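Local coordinates for putative uncharacterized protein TTHB071 (Thermus thermophilus, PDB 3AYV) that is of unknown function but binds zinc ions in a xylose isomerase-like TIM barrel and may take part in protection against oxidative stress, at residues M1-A6 with R218-E223; G158-A163 with L181-H187; R197-R203 with R225-S231. One frame throughout, in Å; residues are numbered along the deposited sequence.

Contact 1 (M1-A6 with R218-E223); sequences MDVRLA and RTMVLE. With ZN (zinc ion), chain F.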
loop_
_atom_site.group_PDB
_atom_site.type_symbol
_atom_site.label_atom_id
_atom_site.label_comp_id
_atom_site.label_asym_id
_atom_site.label_seq_id
_atom_site.Cartn_x
_atom_site.Cartn_y
_atom_site.Cartn_z
ATOM N N MET A 1 17.518 4.164 6.870
ATOM C CA MET A 1 16.313 3.464 6.327
ATOM C C MET A 1 15.096 4.377 6.401
ATOM O O MET A 1 14.914 5.117 7.381
ATOM C CB MET A 1 16.043 2.170 7.114
ATOM C CG MET A 1 17.016 1.032 6.803
ATOM S SD MET A 1 16.653 -0.479 7.699
ATOM C CE MET A 1 16.946 0.069 9.391
ATOM N N ASP A 2 14.263 4.303 5.363
ATOM C CA ASP A 2 13.013 5.035 5.283
ATOM C C ASP A 2 11.913 4.090 5.790
ATOM O O ASP A 2 11.420 3.257 5.030
ATOM C CB ASP A 2 12.751 5.441 3.822
ATOM C CG ASP A 2 11.477 6.255 3.642
ATOM O OD1 ASP A 2 10.724 6.484 4.617
ATOM O OD2 ASP A 2 11.227 6.676 2.481
ATOM N N VAL A 3 11.582 4.214 7.073
ATOM C CA VAL A 3 10.622 3.320 7.725
ATOM C C VAL A 3 9.476 4.166 8.206
ATOM O O VAL A 3 9.680 5.178 8.879
ATOM C CB VAL A 3 11.237 2.506 8.909
ATOM C CG1 VAL A 3 10.254 1.439 9.382
ATOM C CG2 VAL A 3 12.527 1.830 8.486
ATOM N N ARG A 4 8.262 3.757 7.839
ATOM C CA ARG A 4 7.089 4.560 8.066
ATOM C C ARG A 4 6.070 3.713 8.813
ATOM O O ARG A 4 6.075 2.482 8.689
ATOM C CB ARG A 4 6.483 5.013 6.737
ATOM C CG ARG A 4 7.499 5.601 5.776
ATOM C CD ARG A 4 6.906 6.526 4.769
ATOM N NE ARG A 4 7.956 7.015 3.861
ATOM C CZ ARG A 4 7.713 7.634 2.708
ATOM N NH1 ARG A 4 6.460 7.840 2.304
ATOM N NH2 ARG A 4 8.721 8.036 1.948
ATOM N N LEU A 5 5.219 4.372 9.594
ATOM C CA LEU A 5 4.095 3.700 10.255
ATOM C C LEU A 5 2.768 3.938 9.538
ATOM O O LEU A 5 2.392 5.081 9.280
ATOM C CB LEU A 5 3.973 4.156 11.718
ATOM C CG LEU A 5 2.862 3.469 12.514
ATOM C CD1 LEU A 5 3.129 1.978 12.706
ATOM C CD2 LEU A 5 2.691 4.170 13.864
ATOM N N ALA A 6 2.060 2.854 9.236
ATOM C CA ALA A 6 0.686 2.927 8.722
ATOM C C ALA A 6 -0.289 3.220 9.848
ATOM O O ALA A 6 -0.241 2.573 10.877
ATOM C CB ALA A 6 0.297 1.597 8.036
ATOM N N ARG A 218 14.805 0.586 0.338
ATOM C CA ARG A 218 13.495 0.999 -0.178
ATOM C C ARG A 218 12.605 1.519 0.948
ATOM O O ARG A 218 12.862 1.265 2.135
ATOM C CB ARG A 218 12.783 -0.191 -0.836
ATOM C CG ARG A 218 12.982 -0.349 -2.350
ATOM C CD ARG A 218 14.336 -0.889 -2.713
ATOM N NE ARG A 218 14.301 -1.682 -3.942
ATOM C CZ ARG A 218 15.235 -2.557 -4.286
ATOM N NH1 ARG A 218 16.297 -2.744 -3.498
ATOM N NH2 ARG A 218 15.122 -3.242 -5.417
ATOM N N THR A 219 11.551 2.237 0.582
ATOM C CA THR A 219 10.598 2.704 1.572
ATOM C C THR A 219 9.873 1.484 2.130
ATOM O O THR A 219 9.422 0.620 1.366
ATOM C CB THR A 219 9.623 3.726 1.000
ATOM O OG1 THR A 219 10.365 4.848 0.492
ATOM C CG2 THR A 219 8.665 4.224 2.088
ATOM N N MET A 220 9.814 1.412 3.463
ATOM C CA MET A 220 9.169 0.320 4.166
ATOM C C MET A 220 8.104 0.871 5.102
ATOM O O MET A 220 8.356 1.818 5.860
ATOM C CB MET A 220 10.204 -0.493 4.921
ATOM C CG MET A 220 11.073 -1.346 4.008
ATOM S SD MET A 220 12.469 -1.983 4.916
ATOM C CE MET A 220 13.343 -0.448 5.274
ATOM N N VAL A 221 6.901 0.297 5.017
ATOM C CA VAL A 221 5.778 0.759 5.800
ATOM C C VAL A 221 5.424 -0.361 6.773
ATOM O O VAL A 221 5.190 -1.490 6.363
ATOM C CB VAL A 221 4.517 1.048 4.929
ATOM C CG1 VAL A 221 3.345 1.474 5.845
ATOM C CG2 VAL A 221 4.803 2.145 3.923
ATOM N N LEU A 222 5.430 -0.053 8.054
ATOM C CA LEU A 222 5.026 -1.021 9.057
ATOM C C LEU A 222 3.504 -0.992 9.153
ATOM O O LEU A 222 2.911 -0.067 9.703
ATOM C CB LEU A 222 5.674 -0.717 10.415
ATOM C CG LEU A 222 7.207 -0.716 10.371
ATOM C CD1 LEU A 222 7.759 -0.339 11.746
ATOM C CD2 LEU A 222 7.730 -2.092 9.943
ATOM N N GLU A 223 2.889 -2.018 8.585
ATOM C CA GLU A 223 1.450 -2.170 8.586
ATOM C C GLU A 223 1.103 -3.095 9.740
ATOM O O GLU A 223 0.753 -4.257 9.552
ATOM C CB GLU A 223 1.034 -2.752 7.258
ATOM C CG GLU A 223 1.087 -1.656 6.215
ATOM C CD GLU A 223 0.003 -1.782 5.255
ATOM O OE1 GLU A 223 -0.705 -0.767 4.981
ATOM O OE2 GLU A 223 -0.119 -2.929 4.775
HETATM ZN ZN ZN F . -0.523 -3.894 2.574
HETATM O O HOH W 1 14.959 2.432 3.372
HETATM O O HOH W 2 -2.154 -2.036 3.100
HETATM O O HOH W 3 -2.041 -4.483 4.365
#

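Contact 2 (G158-A163 with L181-H187); sequences GFCFDA and LAPEHLH. With ZN (zinc ion), chain F.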
loop_
_atom_site.group_PDB
_atom_site.type_symbol
_atom_site.label_atom_id
_atom_site.label_comp_id
_atom_site.label_asym_id
_atom_site.label_seq_id
_atom_site.Cartn_x
_atom_site.Cartn_y
_atom_site.Cartn_z
ATOM N N GLY A 158 4.094 2.317 -10.105
ATOM C CA GLY A 158 5.006 1.464 -9.357
ATOM C C GLY A 158 4.240 0.336 -8.668
ATOM O O GLY A 158 3.007 0.286 -8.739
ATOM N N PHE A 159 4.992 -0.530 -7.984
ATOM C CA PHE A 159 4.464 -1.699 -7.290
ATOM C C PHE A 159 4.826 -1.655 -5.795
ATOM O O PHE A 159 5.967 -1.338 -5.427
ATOM C CB PHE A 159 5.012 -2.974 -7.945
ATOM C CG PHE A 159 4.609 -4.250 -7.228
ATOM C CD1 PHE A 159 3.260 -4.542 -7.008
ATOM C CD2 PHE A 159 5.581 -5.143 -6.758
ATOM C CE1 PHE A 159 2.868 -5.709 -6.316
ATOM C CE2 PHE A 159 5.205 -6.326 -6.096
ATOM C CZ PHE A 159 3.842 -6.602 -5.871
ATOM N N CYS A 160 3.833 -1.925 -4.947
ATOM C CA CYS A 160 4.026 -2.073 -3.512
ATOM C C CYS A 160 3.779 -3.546 -3.167
ATOM O O CYS A 160 2.684 -4.064 -3.416
ATOM C CB CYS A 160 3.032 -1.173 -2.757
ATOM S SG CYS A 160 3.071 -1.477 -0.946
ATOM N N PHE A 161 4.778 -4.218 -2.597
ATOM C CA PHE A 161 4.643 -5.627 -2.257
ATOM C C PHE A 161 4.244 -5.780 -0.798
ATOM O O PHE A 161 4.936 -5.295 0.109
ATOM C CB PHE A 161 5.956 -6.393 -2.503
ATOM C CG PHE A 161 5.925 -7.861 -2.083
ATOM C CD1 PHE A 161 4.859 -8.697 -2.420
ATOM C CD2 PHE A 161 6.985 -8.402 -1.339
ATOM C CE1 PHE A 161 4.863 -10.038 -2.031
ATOM C CE2 PHE A 161 7.012 -9.736 -0.972
ATOM C CZ PHE A 161 5.940 -10.566 -1.310
ATOM N N ASP A 162 3.147 -6.506 -0.598
ATOM C CA ASP A 162 2.708 -6.920 0.707
ATOM C C ASP A 162 2.812 -8.425 0.794
ATOM O O ASP A 162 1.991 -9.130 0.206
ATOM C CB ASP A 162 1.259 -6.484 0.926
ATOM C CG ASP A 162 0.798 -6.727 2.359
ATOM O OD1 ASP A 162 0.888 -7.856 2.869
ATOM O OD2 ASP A 162 0.362 -5.774 2.996
ATOM N N ALA A 163 3.807 -8.927 1.522
ATOM C CA ALA A 163 4.085 -10.375 1.543
ATOM C C ALA A 163 2.981 -11.193 2.215
ATOM O O ALA A 163 2.721 -12.324 1.815
ATOM C CB ALA A 163 5.462 -10.667 2.206
ATOM N N LEU A 181 8.745 -8.342 -9.542
ATOM C CA LEU A 181 8.059 -7.162 -10.095
ATOM C C LEU A 181 8.764 -5.877 -9.690
ATOM O O LEU A 181 8.332 -4.780 -10.026
ATOM C CB LEU A 181 6.603 -7.107 -9.618
ATOM C CG LEU A 181 5.626 -8.167 -10.132
ATOM C CD1 LEU A 181 4.236 -7.925 -9.520
ATOM C CD2 LEU A 181 5.525 -8.136 -11.651
ATOM N N ALA A 182 9.813 -6.023 -8.886
ATOM C CA ALA A 182 10.654 -4.891 -8.509
ATOM C C ALA A 182 9.907 -3.848 -7.651
ATOM O O ALA A 182 9.854 -2.661 -7.983
ATOM C CB ALA A 182 11.343 -4.261 -9.783
ATOM N N PRO A 183 9.343 -4.287 -6.502
ATOM C CA PRO A 183 8.649 -3.316 -5.647
ATOM C C PRO A 183 9.553 -2.179 -5.183
ATOM O O PRO A 183 10.675 -2.429 -4.704
ATOM C CB PRO A 183 8.198 -4.158 -4.430
ATOM C CG PRO A 183 9.104 -5.351 -4.418
ATOM C CD PRO A 183 9.434 -5.628 -5.886
ATOM N N GLU A 184 9.067 -0.954 -5.293
ATOM C CA GLU A 184 9.808 0.170 -4.775
ATOM C C GLU A 184 9.364 0.533 -3.362
ATOM O O GLU A 184 9.958 1.407 -2.732
ATOM C CB GLU A 184 9.749 1.367 -5.741
ATOM C CG GLU A 184 8.399 2.044 -5.863
ATOM C CD GLU A 184 8.285 2.878 -7.124
ATOM O OE1 GLU A 184 8.093 4.095 -6.983
ATOM O OE2 GLU A 184 8.367 2.313 -8.239
ATOM N N HIS A 185 8.349 -0.188 -2.861
ATOM C CA HIS A 185 7.634 0.175 -1.641
ATOM C C HIS A 185 7.234 -1.153 -1.043
ATOM O O HIS A 185 6.741 -2.041 -1.756
ATOM C CB HIS A 185 6.376 0.960 -2.018
ATOM C CG HIS A 185 5.926 1.954 -1.003
ATOM N ND1 HIS A 185 4.782 1.782 -0.253
ATOM C CD2 HIS A 185 6.428 3.158 -0.650
ATOM C CE1 HIS A 185 4.595 2.841 0.515
ATOM N NE2 HIS A 185 5.594 3.683 0.304
ATOM N N LEU A 186 7.486 -1.330 0.249
ATOM C CA LEU A 186 7.138 -2.597 0.886
ATOM C C LEU A 186 6.216 -2.382 2.050
ATOM O O LEU A 186 6.423 -1.467 2.860
ATOM C CB LEU A 186 8.383 -3.391 1.314
ATOM C CG LEU A 186 9.029 -4.025 0.078
ATOM C CD1 LEU A 186 10.186 -3.162 -0.399
ATOM C CD2 LEU A 186 9.428 -5.499 0.288
ATOM N N HIS A 187 5.165 -3.197 2.094
ATOM C CA HIS A 187 4.260 -3.228 3.231
ATOM C C HIS A 187 4.670 -4.396 4.099
ATOM O O HIS A 187 4.619 -5.549 3.666
ATOM C CB HIS A 187 2.816 -3.369 2.753
ATOM C CG HIS A 187 2.176 -2.066 2.396
ATOM N ND1 HIS A 187 0.845 -1.963 2.066
ATOM C CD2 HIS A 187 2.673 -0.805 2.347
ATOM C CE1 HIS A 187 0.553 -0.703 1.786
ATOM N NE2 HIS A 187 1.642 0.023 1.963
HETATM ZN ZN ZN F . -0.523 -3.894 2.574
HETATM O O HOH W 4 7.816 -0.392 -8.269
HETATM O O HOH W 5 6.001 -7.229 2.167
HETATM O O HOH W 2 -2.154 -2.036 3.100
HETATM O O HOH W 3 -2.041 -4.483 4.365
#

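Contact 3 (R197-R203 with R225-S231); sequences RHWNLGR and REDPEAS. With ZN (zinc ion), chain G.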
loop_
_atom_site.group_PDB
_atom_site.type_symbol
_atom_site.label_atom_id
_atom_site.label_comp_id
_atom_site.label_asym_id
_atom_site.label_seq_id
_atom_site.Cartn_x
_atom_site.Cartn_y
_atom_site.Cartn_z
ATOM N N ARG A 197 -2.799 -10.862 9.688
ATOM C CA ARG A 197 -2.741 -10.511 11.112
ATOM C C ARG A 197 -2.230 -9.132 11.416
ATOM O O ARG A 197 -2.617 -8.542 12.447
ATOM C CB ARG A 197 -1.886 -11.537 11.876
ATOM C CG ARG A 197 -2.475 -12.926 11.861
ATOM C CD ARG A 197 -3.716 -12.952 12.734
ATOM N NE ARG A 197 -4.118 -14.318 12.995
ATOM C CZ ARG A 197 -5.066 -14.659 13.869
ATOM N NH1 ARG A 197 -5.720 -13.738 14.551
ATOM N NH2 ARG A 197 -5.343 -15.930 14.043
ATOM N N HIS A 198 -1.388 -8.601 10.529
ATOM C CA HIS A 198 -0.730 -7.319 10.788
ATOM C C HIS A 198 0.063 -7.365 12.106
ATOM O O HIS A 198 0.049 -6.411 12.878
ATOM C CB HIS A 198 -1.732 -6.140 10.747
ATOM C CG HIS A 198 -2.202 -5.806 9.365
ATOM N ND1 HIS A 198 -2.321 -4.509 8.911
ATOM C CD2 HIS A 198 -2.521 -6.603 8.315
ATOM C CE1 HIS A 198 -2.726 -4.520 7.653
ATOM N NE2 HIS A 198 -2.866 -5.777 7.273
ATOM N N TRP A 199 0.734 -8.490 12.343
ATOM C CA TRP A 199 1.586 -8.625 13.522
ATOM C C TRP A 199 2.953 -8.011 13.239
ATOM O O TRP A 199 3.329 -7.817 12.075
ATOM C CB TRP A 199 1.796 -10.086 13.868
ATOM C CG TRP A 199 0.604 -10.828 14.444
ATOM C CD1 TRP A 199 -0.510 -10.294 15.052
ATOM C CD2 TRP A 199 0.461 -12.249 14.518
ATOM N NE1 TRP A 199 -1.345 -11.315 15.479
ATOM C CE2 TRP A 199 -0.770 -12.519 15.161
ATOM C CE3 TRP A 199 1.248 -13.326 14.088
ATOM C CZ2 TRP A 199 -1.220 -13.832 15.392
ATOM C CZ3 TRP A 199 0.792 -14.630 14.307
ATOM C CH2 TRP A 199 -0.426 -14.865 14.951
ATOM N N ASN A 200 3.693 -7.717 14.304
ATOM C CA ASN A 200 5.109 -7.340 14.180
ATOM C C ASN A 200 5.974 -8.361 13.454
ATOM O O ASN A 200 5.738 -9.571 13.526
ATOM C CB ASN A 200 5.717 -7.115 15.581
ATOM C CG ASN A 200 5.399 -5.747 16.135
ATOM O OD1 ASN A 200 4.844 -5.614 17.225
ATOM N ND2 ASN A 200 5.749 -4.725 15.398
ATOM N N LEU A 201 6.995 -7.866 12.762
ATOM C CA LEU A 201 8.003 -8.734 12.139
ATOM C C LEU A 201 8.563 -9.655 13.218
ATOM O O LEU A 201 8.724 -9.218 14.352
ATOM C CB LEU A 201 9.126 -7.883 11.551
ATOM C CG LEU A 201 8.708 -6.856 10.492
ATOM C CD1 LEU A 201 9.957 -6.124 9.932
ATOM C CD2 LEU A 201 7.916 -7.561 9.377
ATOM N N GLY A 202 8.804 -10.911 12.872
ATOM C CA GLY A 202 9.360 -11.894 13.816
ATOM C C GLY A 202 8.294 -12.737 14.513
ATOM O O GLY A 202 8.620 -13.762 15.121
ATOM N N ARG A 203 7.027 -12.342 14.397
ATOM C CA ARG A 203 5.940 -12.989 15.152
ATOM C C ARG A 203 5.244 -14.125 14.400
ATOM O O ARG A 203 4.471 -14.884 14.994
ATOM C CB ARG A 203 4.906 -11.963 15.628
ATOM C CG ARG A 203 5.391 -10.977 16.711
ATOM C CD ARG A 203 4.217 -10.547 17.628
ATOM N NE ARG A 203 3.354 -11.697 17.868
ATOM C CZ ARG A 203 2.031 -11.684 18.039
ATOM N NH1 ARG A 203 1.327 -10.563 18.034
ATOM N NH2 ARG A 203 1.414 -12.832 18.216
ATOM N N ARG A 225 -0.613 -3.610 13.680
ATOM C CA ARG A 225 -1.713 -3.125 14.493
ATOM C C ARG A 225 -1.372 -2.992 15.965
ATOM O O ARG A 225 -2.083 -2.323 16.715
ATOM C CB ARG A 225 -2.998 -3.910 14.205
ATOM C CG ARG A 225 -3.607 -3.446 12.867
ATOM C CD ARG A 225 -5.088 -3.796 12.719
ATOM N NE ARG A 225 -5.277 -5.150 12.207
ATOM C CZ ARG A 225 -5.427 -5.461 10.916
ATOM N NH1 ARG A 225 -5.424 -4.514 9.978
ATOM N NH2 ARG A 225 -5.589 -6.733 10.561
ATOM N N GLU A 226 -0.247 -3.575 16.364
ATOM C CA GLU A 226 0.247 -3.471 17.741
ATOM C C GLU A 226 1.376 -2.440 17.763
ATOM O O GLU A 226 1.733 -1.905 16.712
ATOM C CB GLU A 226 0.736 -4.845 18.220
ATOM C CG GLU A 226 1.559 -5.676 17.186
ATOM C CD GLU A 226 1.651 -7.183 17.527
ATOM O OE1 GLU A 226 0.933 -7.632 18.451
ATOM O OE2 GLU A 226 2.427 -7.930 16.885
ATOM N N ASP A 227 1.959 -2.168 18.937
ATOM C CA ASP A 227 3.112 -1.284 18.986
ATOM C C ASP A 227 4.199 -1.733 18.015
ATOM O O ASP A 227 4.634 -2.869 18.072
ATOM C CB ASP A 227 3.734 -1.215 20.379
ATOM C CG ASP A 227 4.764 -0.107 20.466
ATOM O OD1 ASP A 227 4.365 1.072 20.668
ATOM O OD2 ASP A 227 5.960 -0.402 20.260
ATOM N N PRO A 228 4.667 -0.823 17.150
ATOM C CA PRO A 228 5.604 -1.224 16.100
ATOM C C PRO A 228 7.073 -1.310 16.509
ATOM O O PRO A 228 7.910 -1.673 15.675
ATOM C CB PRO A 228 5.415 -0.137 15.036
ATOM C CG PRO A 228 5.010 1.094 15.816
ATOM C CD PRO A 228 4.334 0.613 17.087
ATOM N N GLU A 229 7.413 -1.012 17.765
ATOM C CA GLU A 229 8.842 -1.036 18.115
ATOM C C GLU A 229 9.535 -2.348 17.774
ATOM O O GLU A 229 10.648 -2.327 17.239
ATOM C CB GLU A 229 9.129 -0.660 19.570
ATOM C CG GLU A 229 10.607 -0.331 19.750
ATOM C CD GLU A 229 10.992 -0.044 21.164
ATOM O OE1 GLU A 229 10.231 0.651 21.861
ATOM O OE2 GLU A 229 12.078 -0.515 21.569
ATOM N N ALA A 230 8.912 -3.483 18.079
ATOM C CA ALA A 230 9.554 -4.768 17.794
ATOM C C ALA A 230 9.922 -4.935 16.307
ATOM O O ALA A 230 10.924 -5.568 15.982
ATOM C CB ALA A 230 8.687 -5.933 18.259
ATOM N N SER A 231 9.112 -4.373 15.409
ATOM C CA SER A 231 9.435 -4.455 13.971
ATOM C C SER A 231 10.619 -3.567 13.600
ATOM O O SER A 231 11.469 -3.964 12.802
ATOM C CB SER A 231 8.229 -4.101 13.088
ATOM O OG SER A 231 7.190 -5.028 13.304
HETATM ZN ZN ZN G . -3.097 -6.286 4.988
HETATM O O HOH W 3 -2.041 -4.483 4.365
HETATM O O HOH W 6 -0.893 -7.135 5.324
HETATM O O HOH W 7 -5.097 -5.442 4.745
#

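Contact 1 (M1-A6 with R218-E223)
Asp2, Arg4 and Ala6 are tied to Met220 and Leu222 by backbone hydrogen bonds in parallel register. Met220 N donates to Asp2 O (2.9 Å), Arg4 N to Met220 O, Leu222 N to Arg4 O (2.7 Å) and Ala6 N to Leu222 O. Just before this ladder, a water accepts from Asp2 N and donates to Arg218 O. The polar side chains gather round the Asp2 carboxylate. Arg4 grips it side-on, NE to OD1 at 2.9 Å and NH2 to OD2, while Thr219 OG1 donates to the same OD2 at 2.8 Å, coming from above the carboxylate plane (56° out of it). The two Thr219 branches divide the work: with OG1 beside the backbone N and turned to Asp2, CG2 is left over one face of the Arg4 guanidinium, 3.4 Å from NE. Arg4 NH2 is also salt-bridged to Asp91, so the guanidinium has a second carboxylate partner. Strands 3-8 and 219-222 are the first and last of the eight-stranded TIM barrel, and this pairing, with segment axes 32° apart, closes the cylinder; Gly25 and Glu27 extend the sheet beyond one strand and Leu186 beyond the other. Apolar contacts line the outer face of the barrel wall, beneath Leu235, Ala239 and Ser231 of helix 229-240. Met220, bent at its last torsion (chi3 -66°), brings CE to Val3 CG2 (4.0 Å) and Met1 SD, and Val3 CG1 lies against the branched end of Leu222. On the inner side Val221 CG1 meets Ala6 CB (3.8 Å), and Ala6 CB also touches Glu223 CG. Metal binding follows just past strand 219-222, where Glu223 OE2 binds a zinc ion at 2.4 Å together with Asp162, His187, Glu136 and two waters.

Contact 2 (G158-A163 with L181-H187)
Asp162 and His187 meet through a shared zinc ion, bound by Asp162 OD2 at 2.1 Å and His187 ND1 at 2.4 Å. OD2 sits at the edge of the imidazole, near its plane, and the carboxylate stands almost upright to the ring (83°). Glu136, Glu223 and two waters complete the site. Second-shell bonds hold both ligands: Asp162 OD1 caps the following helix at His165 N, and His187 NE2 is hydrogen-bonded to Glu27. Where the two strands end, a water accepts from Ala163 N and donates to Phe161 O and His187 O. Backbone bonds run from His187 N to Phe161 O (2.9 Å), from Phe161 N to His185 O and from Glu184 N to Phe159 O. Strands 158-162 and 185-188 are thus neighbouring parallel strands of the TIM barrel, joined by a beta-alpha-beta crossover through helices 163-169 and 176-179, with the zinc at their C-terminal ends. Inside the barrel, chi1 at 172° turns Cys160 SG away from its own N and over the face of the His187 ring, 3.4 Å from the centroid. On the outer side Leu181 CD1 makes a CH-pi contact over the centre of the Phe159 ring, 3.9 Å from the centroid, and Pro183 CB packs on Phe159 CD2 at 3.6 Å. The same Pro183 CB touches Phe161 CB at 3.7 Å, while the Phe161 ring meets Trp178 at a small interplanar angle. At the far end Gly158 CA lies 3.6 Å from Glu184 OE2, where a beta carbon would clash; the Glu184 carboxylate is salt-bridged to Arg132.

Contact 3 (R197-R203 with R225-S231)
A bend at chi3 (-85°) folds Arg225 back over His198, laying its guanidinium flat on the imidazole, planes 13° apart and centres 3.9 Å apart. Glu226 takes the less common first torsion, CG between the backbone N and the carbonyl carbon (chi1 42°), which carries its carboxylate to the 197-203 loop. There OE2 accepts from Asn200 N at 2.9 Å through its anti lone pair and, in a salt bridge, from Arg203 NH1 at 3.1 Å through its syn one, with a weak second bond from NH1 to OE1. Arg203 NH2 lies over one face of the Trp199 ring. Were this glutamate an alanine, Asn200 N would probably be left without its acceptor and the Arg203 guanidinium without its charge mate. Arg225 N donates to His198 O, and Ser231 OG accepts from Leu201 N (2.9 Å) inside the type II turn from Asn200 to Arg203. The 197-203 loop of the TIM barrel is thereby fastened to the start of helix 229-240, where Asp227 caps Glu229 N. His198 NE2 binds a zinc ion at 2.4 Å beside His165, Asp196 and three waters. Held by the metal at NE2 and covered on one face by Arg225, the imidazole probably has little freedom to turn.

Overall arrangement
Contacts 1 and 2 lie in the same barrel wall, their centres about 12 Å apart: strand 185-188 of contact 2 is the sheet neighbour of strand 219-222 of contact 1, and both contacts supply ligands to one zinc ion. Contact 3, also about 12 Å from contact 1 and about 19 Å from contact 2 (centres), sits outward, where the loop after strand 185-188 meets helix 229-240. Along the chain contact 2 falls wholly between the segments of contact 1 and closes before contact 3 opens; the segments of contacts 1 and 3 alternate. One water bridges this zinc and that of His198, so barrel closure, a neighbouring strand pair and a loop together build a multinuclear metal centre, consistent with AP endonuclease-like relatives.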